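Local coordinates for AlyGC (Glaciecola chathamensis, PDB 5GKD), which probably depolymerises alginate by beta-elimination, as a calcium-binding alginate lyase of polysaccharide lyase family 6, at residues K6-Y11 with R32-L37; L26-W31 with P55-L60; I661-Q666 with I682-V687; E689-V694 with G715-I720. One frame throughout, in Å; residues are numbered along the deposited sequence.

Contact 1. Residues K6-Y11 with R32-L37; sequences KTPEAY and RDFEVL
The ring of Phe-34 has Pro-8 over one face and Val-36, two residues further along its own segment, over the other, with Tyr-11 at its edge. Pro-8 CG stands 4.3 Å from the centroid of the Phe-34 ring, displaced toward the rim, in a CH-pi contact, while CG2 of Val-36 lies above the centre of the opposite face. The edge of Phe-34 is in turn directed at the face of Tyr-11 in a T-shaped pair, the planes at 84° and the nearest atoms, Phe-34 CZ and Tyr-11 CG, 4.0 Å apart. CG of Phe-34 stands anti to the backbone N (chi1 -168°), on the side where the ring meets Pro-8 and Tyr-11 of helix 8-17. This short helix covers the N-terminal end of a right-handed parallel beta-helix, the fold of the pectate lyase-like clan, and Thr-7 is its N-cap, OG1 accepting from Ala-10 N at 3.0 Å. At the far end of the Tyr-11 ring the phenol donates to the backbone: OH lies 2.7 Å from Leu-37 O, well above the carbonyl plane, with a C=O...OH angle of 109°. CG1 of Val-36 packs beside the same hydroxyl, 3.8 Å from Tyr-11 OH. Outside the two segments, Trp-31 also meets the Phe-34 ring, its plane little inclined to it.

Contact 2. Residues L26-W31 with P55-L60; sequences LANGTW and PGKVFL
Trp-31 N donates to Phe-59 O over 2.8 Å, the shortest of three backbone bonds that join strands 29-32 and 58-62 in parallel. Phe-59 N returns a nearly straight bond to Gly-29 O (174°), and Gly-29 N reaches Lys-57 O with a more bent one (148°). Within 26-31, the indole turns back on its own chain: Trp-31 NE1 donates to Ala-27 O at 3.0 Å, the oxygen lying in the indole plane and the N-H approaching nearly along the C=O axis. Asn-28 lays its amide against the aliphatic part of Lys-57, OD1 coming 3.6 Å from Lys-57 CB, although OD1 accepts its bond from Thr-54 N. Farther in, CG1 of Val-58 touches both Leu-26 CB and the pyrrole part of Trp-31, 4.1 Å from Trp-31 NE1, while Leu-26 CD2 covers one indole face near the rim. CB of Trp-31 meets Leu-60 CG at 4.3 Å. An alanine in place of Trp-31 would probably leave Ala-27 O without its indole donor and open a gap beside Val-58 and Leu-26. The backbone bonds set the register of two successive turns of the beta-helix, and the indole N-H lets a large ring be buried with its polar atom satisfied.

Contact 3. Residues I661-Q666 with I682-V687; sequences ILHGTQ and IFELTV
Glu-684 N donates to Leu-662 O at 2.8 Å, the shortest of three backbone bonds between the strands; the others run from Leu-662 N to Ile-682 O and from Gly-664 N to Glu-684 O. Above this ladder Glu-684 OE1 accepts from His-663 ND1 at 2.9 Å, a His-carboxylate bond. The donor meets the oxygen on its anti side, 22° out of the carboxylate plane, and OE1 lies close to the imidazole plane, although the two planes stand 73° apart. OE2 forms a salt bridge with Arg-708 on the adjacent strand 706-709, so the negative charge is probably stabilised. CG of His-663 is anti to the backbone N (chi1 180°); Glu-684 O lies over one face of the ring, toward its rim, and Tyr-625 of the adjacent strand 622-625 stacks on the ring. A leucine in place of His-663 would probably leave Glu-684 OE1 without its donor and lose the stack with Tyr-625. On the other face of the sheet, the side chains of Leu-662 and Phe-683 lie side by side, Leu-662 CD1 3.8 Å from Phe-683 CE1. A water accepts from Thr-686 N and donates to Thr-665 O. In-register pairing on successive turns, here Ile-661 with Ile-682, Leu-662 with Phe-683 and His-663 with Glu-684, is characteristic of parallel beta-helices.

Contact 4. Residues E689-V694 with G715-I720; sequences EPKTWV and GATTTI
Strands 691-700 and 717-721 run parallel, their local axes 4.7 Å apart and 2° from alignment, and four backbone bonds join them, from Thr-717 N to Pro-690 O, Thr-692 N to Thr-717 O, Thr-719 N to Thr-692 O and Val-694 N to Thr-719 O. On one face the side chains of Thr-692 and Thr-718 point the same way, Thr-692 CB 4.0 Å from Thr-718 CG2. In both, OG1 is anti to the carbonyl carbon (chi1 -60° and -54°), and the two hydroxyls share a water, 2.7 Å from Thr-692 OG1 and 2.9 Å from Thr-718 OG1. That water also donates to Thr-717 O, and Asn-668 holds the Thr-692 hydroxyl from the preceding turn. Next along this face Val-694 CB packs on Ile-720 CG1 at 3.8 Å. Both pairs are rungs of the C-terminal parallel beta-helix, close to its last turn, and Phe-683 touches Thr-692 and Val-694 from within. The other face bears Trp-693, whose CD1 comes 3.4 Å from Thr-719 CB as the indole crosses the threonine obliquely, with Lys-691 lying beside Thr-717. Ahead of the strands, Pro-690 CG rests 3.8 Å from Ala-716 CB, and the carboxylate of Glu-689 forms a salt bridge with Arg-284 of the N-terminal beta-helix.

In the fold
Contacts 1 and 2 lie at the N-terminal end of the first beta-helix, contacts 3 and 4 late in the second, with centres at least 50 Å apart between the pairs. Each pair is continuous: strand 29-32 of contact 2 leads into strand 35-41 of contact 1, and Trp-31 packs against the backbone of Lys-6 and Thr-7; strand 681-685 leads into 691-700, and Phe-683 packs on Val-694. Contact 1, largely buried, is the one that brings a helix onto the coil, through aromatic side chains. The others join successive turns by parallel backbone ladders. Contact 3 is the most buried of these and carries a His-carboxylate bond across the strands, whereas contacts 2 and 4 are partly open, with threonine-rich rungs in contact 4.

Contact 1. Residues K6-Y11 with R32-L37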
# COMPACT_ATOMS: atom_id res chain seq x y z
N LYS A 6 22.37 -32.98 11.71
CA LYS A 6 21.77 -32.79 10.40
C LYS A 6 20.32 -32.31 10.46
O LYS A 6 19.72 -32.15 9.40
CB LYS A 6 21.84 -34.11 9.60
CG LYS A 6 23.26 -34.59 9.32
CD LYS A 6 23.30 -35.93 8.61
CE LYS A 6 24.74 -36.40 8.38
NZ LYS A 6 24.79 -37.77 7.80
N THR A 7 19.76 -32.09 11.64
CA THR A 7 18.41 -31.58 11.80
C THR A 7 18.36 -30.65 13.00
O THR A 7 19.22 -30.71 13.88
CB THR A 7 17.37 -32.70 12.02
OG1 THR A 7 17.68 -33.40 13.23
CG2 THR A 7 17.33 -33.66 10.86
N PRO A 8 17.36 -29.77 13.07
CA PRO A 8 17.22 -28.95 14.28
C PRO A 8 17.06 -29.78 15.55
O PRO A 8 17.59 -29.39 16.59
CB PRO A 8 15.98 -28.10 13.98
CG PRO A 8 15.99 -27.97 12.53
CD PRO A 8 16.49 -29.29 11.98
N GLU A 9 16.38 -30.92 15.48
CA GLU A 9 16.24 -31.71 16.70
C GLU A 9 17.56 -32.38 17.08
O GLU A 9 17.90 -32.46 18.25
CB GLU A 9 15.10 -32.72 16.57
CG GLU A 9 14.63 -33.03 15.19
CD GLU A 9 13.76 -31.95 14.56
OE1 GLU A 9 14.15 -31.48 13.49
OE2 GLU A 9 12.70 -31.59 15.12
N ALA A 10 18.33 -32.83 16.09
CA ALA A 10 19.66 -33.32 16.42
C ALA A 10 20.52 -32.20 16.99
O ALA A 10 21.32 -32.43 17.90
CB ALA A 10 20.33 -33.95 15.20
N TYR A 11 20.36 -30.98 16.48
CA TYR A 11 21.03 -29.84 17.08
C TYR A 11 20.64 -29.68 18.54
O TYR A 11 21.50 -29.51 19.40
CB TYR A 11 20.72 -28.57 16.30
CG TYR A 11 21.10 -27.34 17.10
CD1 TYR A 11 22.39 -26.85 17.08
CD2 TYR A 11 20.16 -26.70 17.88
CE1 TYR A 11 22.74 -25.75 17.81
CE2 TYR A 11 20.50 -25.61 18.63
CZ TYR A 11 21.79 -25.13 18.58
OH TYR A 11 22.09 -24.03 19.34
N ARG A 32 16.38 -24.39 6.40
CA ARG A 32 15.34 -23.40 6.18
C ARG A 32 14.54 -23.19 7.46
O ARG A 32 14.28 -24.14 8.21
CB ARG A 32 14.42 -23.82 5.03
CG ARG A 32 13.38 -22.75 4.66
CD ARG A 32 13.20 -22.53 3.16
NE ARG A 32 12.29 -21.41 2.93
CZ ARG A 32 12.57 -20.27 2.29
NH1 ARG A 32 13.78 -20.04 1.76
NH2 ARG A 32 11.63 -19.34 2.19
N ASP A 33 14.18 -21.94 7.73
CA ASP A 33 13.36 -21.59 8.89
C ASP A 33 13.97 -22.12 10.19
O ASP A 33 13.28 -22.67 11.04
CB ASP A 33 11.93 -22.13 8.73
CG ASP A 33 11.25 -21.62 7.46
OD1 ASP A 33 11.59 -20.53 6.95
OD2 ASP A 33 10.34 -22.32 6.98
N PHE A 34 15.28 -21.95 10.35
CA PHE A 34 16.02 -22.45 11.50
C PHE A 34 16.33 -21.28 12.43
O PHE A 34 17.28 -20.52 12.20
CB PHE A 34 17.29 -23.15 11.06
CG PHE A 34 17.98 -23.94 12.15
CD1 PHE A 34 17.33 -24.22 13.34
CD2 PHE A 34 19.27 -24.39 11.98
CE1 PHE A 34 17.95 -24.95 14.32
CE2 PHE A 34 19.90 -25.11 12.98
CZ PHE A 34 19.24 -25.39 14.15
N GLU A 35 15.55 -21.15 13.51
CA GLU A 35 15.80 -20.16 14.57
C GLU A 35 16.76 -20.78 15.58
O GLU A 35 16.34 -21.55 16.45
CB GLU A 35 14.50 -19.73 15.23
CG GLU A 35 13.59 -18.95 14.32
CD GLU A 35 12.29 -18.51 15.00
OE1 GLU A 35 12.33 -17.60 15.86
OE2 GLU A 35 11.24 -19.07 14.65
N VAL A 36 18.04 -20.45 15.47
CA VAL A 36 19.09 -21.08 16.26
C VAL A 36 19.19 -20.37 17.60
O VAL A 36 19.40 -19.15 17.65
CB VAL A 36 20.44 -21.04 15.53
CG1 VAL A 36 21.53 -21.65 16.39
CG2 VAL A 36 20.33 -21.73 14.17
N LEU A 37 19.04 -21.11 18.69
CA LEU A 37 19.33 -20.61 20.03
C LEU A 37 20.54 -21.38 20.53
O LEU A 37 20.44 -22.56 20.86
CB LEU A 37 18.14 -20.76 20.98
CG LEU A 37 18.38 -20.40 22.46
CD1 LEU A 37 18.96 -19.00 22.58
CD2 LEU A 37 17.11 -20.53 23.29

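Contact 2. Residues L26-W31 with P55-L60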
# COMPACT_ATOMS: atom_id res chain seq x y z
N LEU A 26 27.03 -27.98 12.14
CA LEU A 26 25.89 -28.04 11.23
C LEU A 26 26.35 -28.62 9.90
O LEU A 26 27.23 -28.05 9.25
CB LEU A 26 25.27 -26.66 11.01
CG LEU A 26 24.75 -25.87 12.21
CD1 LEU A 26 24.04 -24.59 11.72
CD2 LEU A 26 23.86 -26.73 13.10
N ALA A 27 25.76 -29.75 9.52
CA ALA A 27 26.10 -30.43 8.28
C ALA A 27 25.82 -29.55 7.07
O ALA A 27 24.87 -28.77 7.05
CB ALA A 27 25.30 -31.75 8.17
N ASN A 28 26.65 -29.70 6.05
CA ASN A 28 26.48 -28.96 4.81
C ASN A 28 25.08 -29.16 4.26
O ASN A 28 24.56 -30.27 4.26
CB ASN A 28 27.52 -29.41 3.78
CG ASN A 28 28.92 -29.02 4.17
OD1 ASN A 28 29.12 -28.08 4.94
ND2 ASN A 28 29.90 -29.71 3.62
N GLY A 29 24.48 -28.07 3.82
CA GLY A 29 23.16 -28.09 3.26
C GLY A 29 22.44 -26.79 3.55
O GLY A 29 23.03 -25.84 4.06
N THR A 30 21.16 -26.77 3.21
CA THR A 30 20.30 -25.61 3.38
C THR A 30 19.36 -25.87 4.56
O THR A 30 18.56 -26.80 4.53
CB THR A 30 19.52 -25.34 2.09
OG1 THR A 30 20.45 -25.03 1.03
CG2 THR A 30 18.55 -24.19 2.27
N TRP A 31 19.50 -25.06 5.60
CA TRP A 31 18.66 -25.15 6.79
C TRP A 31 17.63 -24.04 6.70
O TRP A 31 17.96 -22.87 6.92
CB TRP A 31 19.48 -25.01 8.07
CG TRP A 31 20.55 -26.01 8.21
CD1 TRP A 31 21.62 -26.18 7.39
CD2 TRP A 31 20.67 -26.99 9.23
NE1 TRP A 31 22.39 -27.21 7.83
CE2 TRP A 31 21.84 -27.72 8.97
CE3 TRP A 31 19.90 -27.31 10.36
CZ2 TRP A 31 22.27 -28.75 9.79
CZ3 TRP A 31 20.33 -28.35 11.18
CH2 TRP A 31 21.50 -29.06 10.89
N PRO A 55 32.60 -24.11 5.70
CA PRO A 55 32.17 -22.72 5.55
C PRO A 55 31.92 -22.42 4.08
O PRO A 55 32.72 -22.76 3.22
CB PRO A 55 33.33 -21.91 6.12
CG PRO A 55 33.96 -22.87 7.15
CD PRO A 55 33.84 -24.23 6.49
N GLY A 56 30.74 -21.87 3.79
CA GLY A 56 30.30 -21.62 2.45
C GLY A 56 29.34 -22.65 1.90
O GLY A 56 28.80 -22.43 0.81
N LYS A 57 29.13 -23.77 2.60
CA LYS A 57 28.15 -24.77 2.20
C LYS A 57 27.02 -24.96 3.20
O LYS A 57 26.15 -25.82 2.98
CB LYS A 57 28.83 -26.12 1.94
CG LYS A 57 29.79 -26.11 0.76
CD LYS A 57 30.46 -27.46 0.53
CE LYS A 57 31.18 -27.48 -0.81
NZ LYS A 57 32.04 -28.68 -1.02
N VAL A 58 27.02 -24.22 4.31
CA VAL A 58 25.92 -24.25 5.28
C VAL A 58 25.17 -22.93 5.15
O VAL A 58 25.70 -21.86 5.48
CB VAL A 58 26.41 -24.46 6.71
CG1 VAL A 58 25.28 -24.30 7.70
CG2 VAL A 58 27.07 -25.82 6.84
N PHE A 59 23.94 -23.02 4.69
CA PHE A 59 23.08 -21.88 4.48
C PHE A 59 21.93 -21.93 5.47
O PHE A 59 21.33 -22.99 5.66
CB PHE A 59 22.53 -21.87 3.05
CG PHE A 59 23.60 -21.89 2.01
CD1 PHE A 59 24.29 -20.74 1.69
CD2 PHE A 59 23.93 -23.07 1.37
CE1 PHE A 59 25.27 -20.75 0.73
CE2 PHE A 59 24.92 -23.09 0.41
CZ PHE A 59 25.59 -21.92 0.09
N LEU A 60 21.63 -20.80 6.07
CA LEU A 60 20.45 -20.64 6.91
C LEU A 60 19.52 -19.69 6.17
O LEU A 60 19.84 -18.52 5.99
CB LEU A 60 20.81 -20.12 8.30
CG LEU A 60 21.13 -21.23 9.29
CD1 LEU A 60 22.43 -21.89 8.92
CD2 LEU A 60 21.17 -20.74 10.72

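Contact 3. Residues I661-Q666 with I682-V687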
# COMPACT_ATOMS: atom_id res chain seq x y z
N ILE A 661 5.10 20.64 -7.91
CA ILE A 661 5.03 20.98 -6.50
C ILE A 661 6.06 20.15 -5.74
O ILE A 661 6.03 18.91 -5.78
CB ILE A 661 3.62 20.82 -5.90
CG1 ILE A 661 3.65 21.22 -4.43
CG2 ILE A 661 3.06 19.43 -6.08
CD1 ILE A 661 2.32 21.45 -3.82
N LEU A 662 6.97 20.84 -5.07
CA LEU A 662 8.16 20.25 -4.48
C LEU A 662 8.16 20.57 -2.99
O LEU A 662 8.38 21.72 -2.60
CB LEU A 662 9.40 20.78 -5.19
CG LEU A 662 9.37 20.62 -6.71
CD1 LEU A 662 10.67 21.11 -7.35
CD2 LEU A 662 9.16 19.19 -7.07
N HIS A 663 7.94 19.54 -2.17
CA HIS A 663 7.87 19.67 -0.72
C HIS A 663 9.01 18.87 -0.11
O HIS A 663 9.08 17.64 -0.26
CB HIS A 663 6.50 19.21 -0.21
CG HIS A 663 6.34 19.29 1.27
ND1 HIS A 663 5.29 19.96 1.86
CD2 HIS A 663 7.06 18.76 2.28
CE1 HIS A 663 5.38 19.85 3.18
NE2 HIS A 663 6.45 19.13 3.46
N GLY A 664 9.89 19.56 0.62
CA GLY A 664 11.01 18.92 1.26
C GLY A 664 12.10 18.43 0.33
O GLY A 664 12.92 17.62 0.76
N THR A 665 12.14 18.88 -0.92
CA THR A 665 13.26 18.56 -1.79
C THR A 665 14.47 19.42 -1.43
O THR A 665 14.35 20.62 -1.21
CB THR A 665 12.90 18.75 -3.25
OG1 THR A 665 12.43 20.08 -3.45
CG2 THR A 665 11.81 17.79 -3.63
N GLN A 666 15.63 18.78 -1.38
CA GLN A 666 16.83 19.37 -0.80
C GLN A 666 17.71 20.07 -1.83
O GLN A 666 18.46 20.98 -1.47
CB GLN A 666 17.62 18.27 -0.10
CG GLN A 666 16.73 17.45 0.86
CD GLN A 666 17.50 16.88 2.02
OE1 GLN A 666 18.29 17.58 2.67
NE2 GLN A 666 17.29 15.60 2.30
N ILE A 682 5.67 25.46 -7.48
CA ILE A 682 5.43 25.74 -6.07
C ILE A 682 6.45 25.00 -5.22
O ILE A 682 6.53 23.77 -5.29
CB ILE A 682 4.00 25.37 -5.62
CG1 ILE A 682 2.95 26.15 -6.41
CG2 ILE A 682 3.84 25.68 -4.13
CD1 ILE A 682 1.54 25.94 -5.92
N PHE A 683 7.20 25.75 -4.43
CA PHE A 683 8.14 25.20 -3.47
C PHE A 683 7.53 25.24 -2.08
O PHE A 683 6.95 26.26 -1.68
CB PHE A 683 9.47 25.96 -3.48
CG PHE A 683 10.21 25.83 -4.77
CD1 PHE A 683 10.95 24.70 -5.05
CD2 PHE A 683 10.16 26.83 -5.72
CE1 PHE A 683 11.62 24.57 -6.25
CE2 PHE A 683 10.82 26.71 -6.92
CZ PHE A 683 11.55 25.58 -7.18
N GLU A 684 7.64 24.14 -1.36
CA GLU A 684 7.32 24.05 0.05
C GLU A 684 8.61 23.57 0.74
O GLU A 684 8.84 22.37 0.92
CB GLU A 684 6.09 23.13 0.27
CG GLU A 684 4.81 23.66 -0.41
CD GLU A 684 3.55 22.85 -0.12
OE1 GLU A 684 3.67 21.67 0.25
OE2 GLU A 684 2.43 23.40 -0.27
N LEU A 685 9.47 24.50 1.06
CA LEU A 685 10.74 24.22 1.68
C LEU A 685 10.65 23.84 3.14
O LEU A 685 9.95 24.46 3.87
CB LEU A 685 11.66 25.42 1.50
CG LEU A 685 11.89 25.82 0.07
CD1 LEU A 685 12.48 27.19 -0.03
CD2 LEU A 685 12.69 24.79 -0.72
N THR A 686 11.34 22.78 3.53
CA THR A 686 11.35 22.30 4.91
C THR A 686 12.69 22.54 5.59
O THR A 686 13.42 23.39 5.22
CB THR A 686 11.03 20.80 4.98
OG1 THR A 686 12.06 20.07 4.34
CG2 THR A 686 9.72 20.48 4.33
N VAL A 687 13.02 21.75 6.58
CA VAL A 687 14.26 21.85 7.28
C VAL A 687 15.47 21.43 6.44
O VAL A 687 15.33 20.94 5.36
CB VAL A 687 14.24 20.99 8.55
CG1 VAL A 687 13.11 21.40 9.44
CG2 VAL A 687 14.05 19.53 8.20
O HOH W 1 12.75 21.62 1.35

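Contact 4. Residues E689-V694 with G715-I720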
# COMPACT_ATOMS: atom_id res chain seq x y z
N GLU A 689 18.20 23.46 5.36
CA GLU A 689 18.76 24.49 4.49
C GLU A 689 18.82 24.03 3.02
O GLU A 689 19.89 23.95 2.44
CB GLU A 689 20.14 24.91 4.98
CG GLU A 689 20.13 25.44 6.43
CD GLU A 689 21.51 25.78 6.98
OE1 GLU A 689 22.35 24.86 7.17
OE2 GLU A 689 21.77 26.95 7.26
N PRO A 690 17.68 23.71 2.42
CA PRO A 690 17.69 23.28 1.02
C PRO A 690 18.17 24.38 0.10
O PRO A 690 18.08 25.57 0.40
CB PRO A 690 16.23 22.93 0.74
CG PRO A 690 15.47 23.79 1.67
CD PRO A 690 16.31 23.90 2.92
N LYS A 691 18.68 23.96 -1.06
CA LYS A 691 19.28 24.84 -2.06
C LYS A 691 18.41 24.82 -3.31
O LYS A 691 18.20 23.76 -3.90
CB LYS A 691 20.70 24.39 -2.37
CG LYS A 691 21.60 24.27 -1.14
CD LYS A 691 22.95 23.64 -1.47
CE LYS A 691 23.99 23.99 -0.41
NZ LYS A 691 23.57 23.63 0.98
N THR A 692 17.94 26.00 -3.72
CA THR A 692 17.04 26.15 -4.86
C THR A 692 17.58 27.22 -5.81
O THR A 692 17.94 28.31 -5.37
CB THR A 692 15.64 26.55 -4.38
OG1 THR A 692 15.12 25.54 -3.52
CG2 THR A 692 14.70 26.73 -5.56
N TRP A 693 17.62 26.89 -7.11
CA TRP A 693 18.04 27.81 -8.16
C TRP A 693 17.06 27.73 -9.32
O TRP A 693 16.96 26.69 -9.98
CB TRP A 693 19.45 27.50 -8.67
CG TRP A 693 20.49 27.92 -7.76
CD1 TRP A 693 20.95 29.20 -7.57
CD2 TRP A 693 21.23 27.09 -6.88
NE1 TRP A 693 21.93 29.20 -6.61
CE2 TRP A 693 22.13 27.92 -6.17
CE3 TRP A 693 21.24 25.71 -6.62
CZ2 TRP A 693 23.02 27.42 -5.22
CZ3 TRP A 693 22.12 25.22 -5.68
CH2 TRP A 693 22.99 26.07 -4.99
N VAL A 694 16.35 28.82 -9.58
CA VAL A 694 15.37 28.90 -10.67
C VAL A 694 15.76 30.11 -11.50
O VAL A 694 15.38 31.24 -11.18
CB VAL A 694 13.93 29.02 -10.16
CG1 VAL A 694 12.98 29.12 -11.33
CG2 VAL A 694 13.59 27.83 -9.28
N GLY A 715 17.14 27.96 7.34
CA GLY A 715 16.48 28.58 6.25
C GLY A 715 17.30 28.40 5.00
O GLY A 715 18.50 28.48 4.94
N ALA A 716 16.56 28.14 3.97
CA ALA A 716 16.99 27.86 2.66
C ALA A 716 17.77 28.93 1.94
O ALA A 716 17.67 30.10 2.24
CB ALA A 716 15.74 27.59 1.88
N THR A 717 18.55 28.51 0.97
CA THR A 717 19.24 29.43 0.12
C THR A 717 18.46 29.25 -1.17
O THR A 717 18.54 28.24 -1.82
CB THR A 717 20.74 29.23 0.04
OG1 THR A 717 21.07 28.37 -1.04
CG2 THR A 717 21.26 28.67 1.30
N THR A 718 17.68 30.26 -1.47
CA THR A 718 16.73 30.22 -2.57
C THR A 718 17.04 31.38 -3.51
O THR A 718 16.87 32.55 -3.14
CB THR A 718 15.30 30.31 -2.05
OG1 THR A 718 15.10 29.28 -1.07
CG2 THR A 718 14.28 30.15 -3.17
N THR A 719 17.49 31.05 -4.71
CA THR A 719 17.82 32.01 -5.76
C THR A 719 16.81 31.83 -6.89
O THR A 719 16.85 30.83 -7.61
CB THR A 719 19.24 31.78 -6.27
OG1 THR A 719 20.18 32.09 -5.24
CG2 THR A 719 19.53 32.65 -7.50
N ILE A 720 15.91 32.80 -7.05
CA ILE A 720 14.92 32.79 -8.13
C ILE A 720 15.04 34.13 -8.83
O ILE A 720 14.53 35.15 -8.34
CB ILE A 720 13.50 32.54 -7.62
CG1 ILE A 720 13.38 31.12 -7.05
CG2 ILE A 720 12.50 32.72 -8.74
CD1 ILE A 720 12.08 30.86 -6.30
O HOH W 2 15.87 26.47 -1.09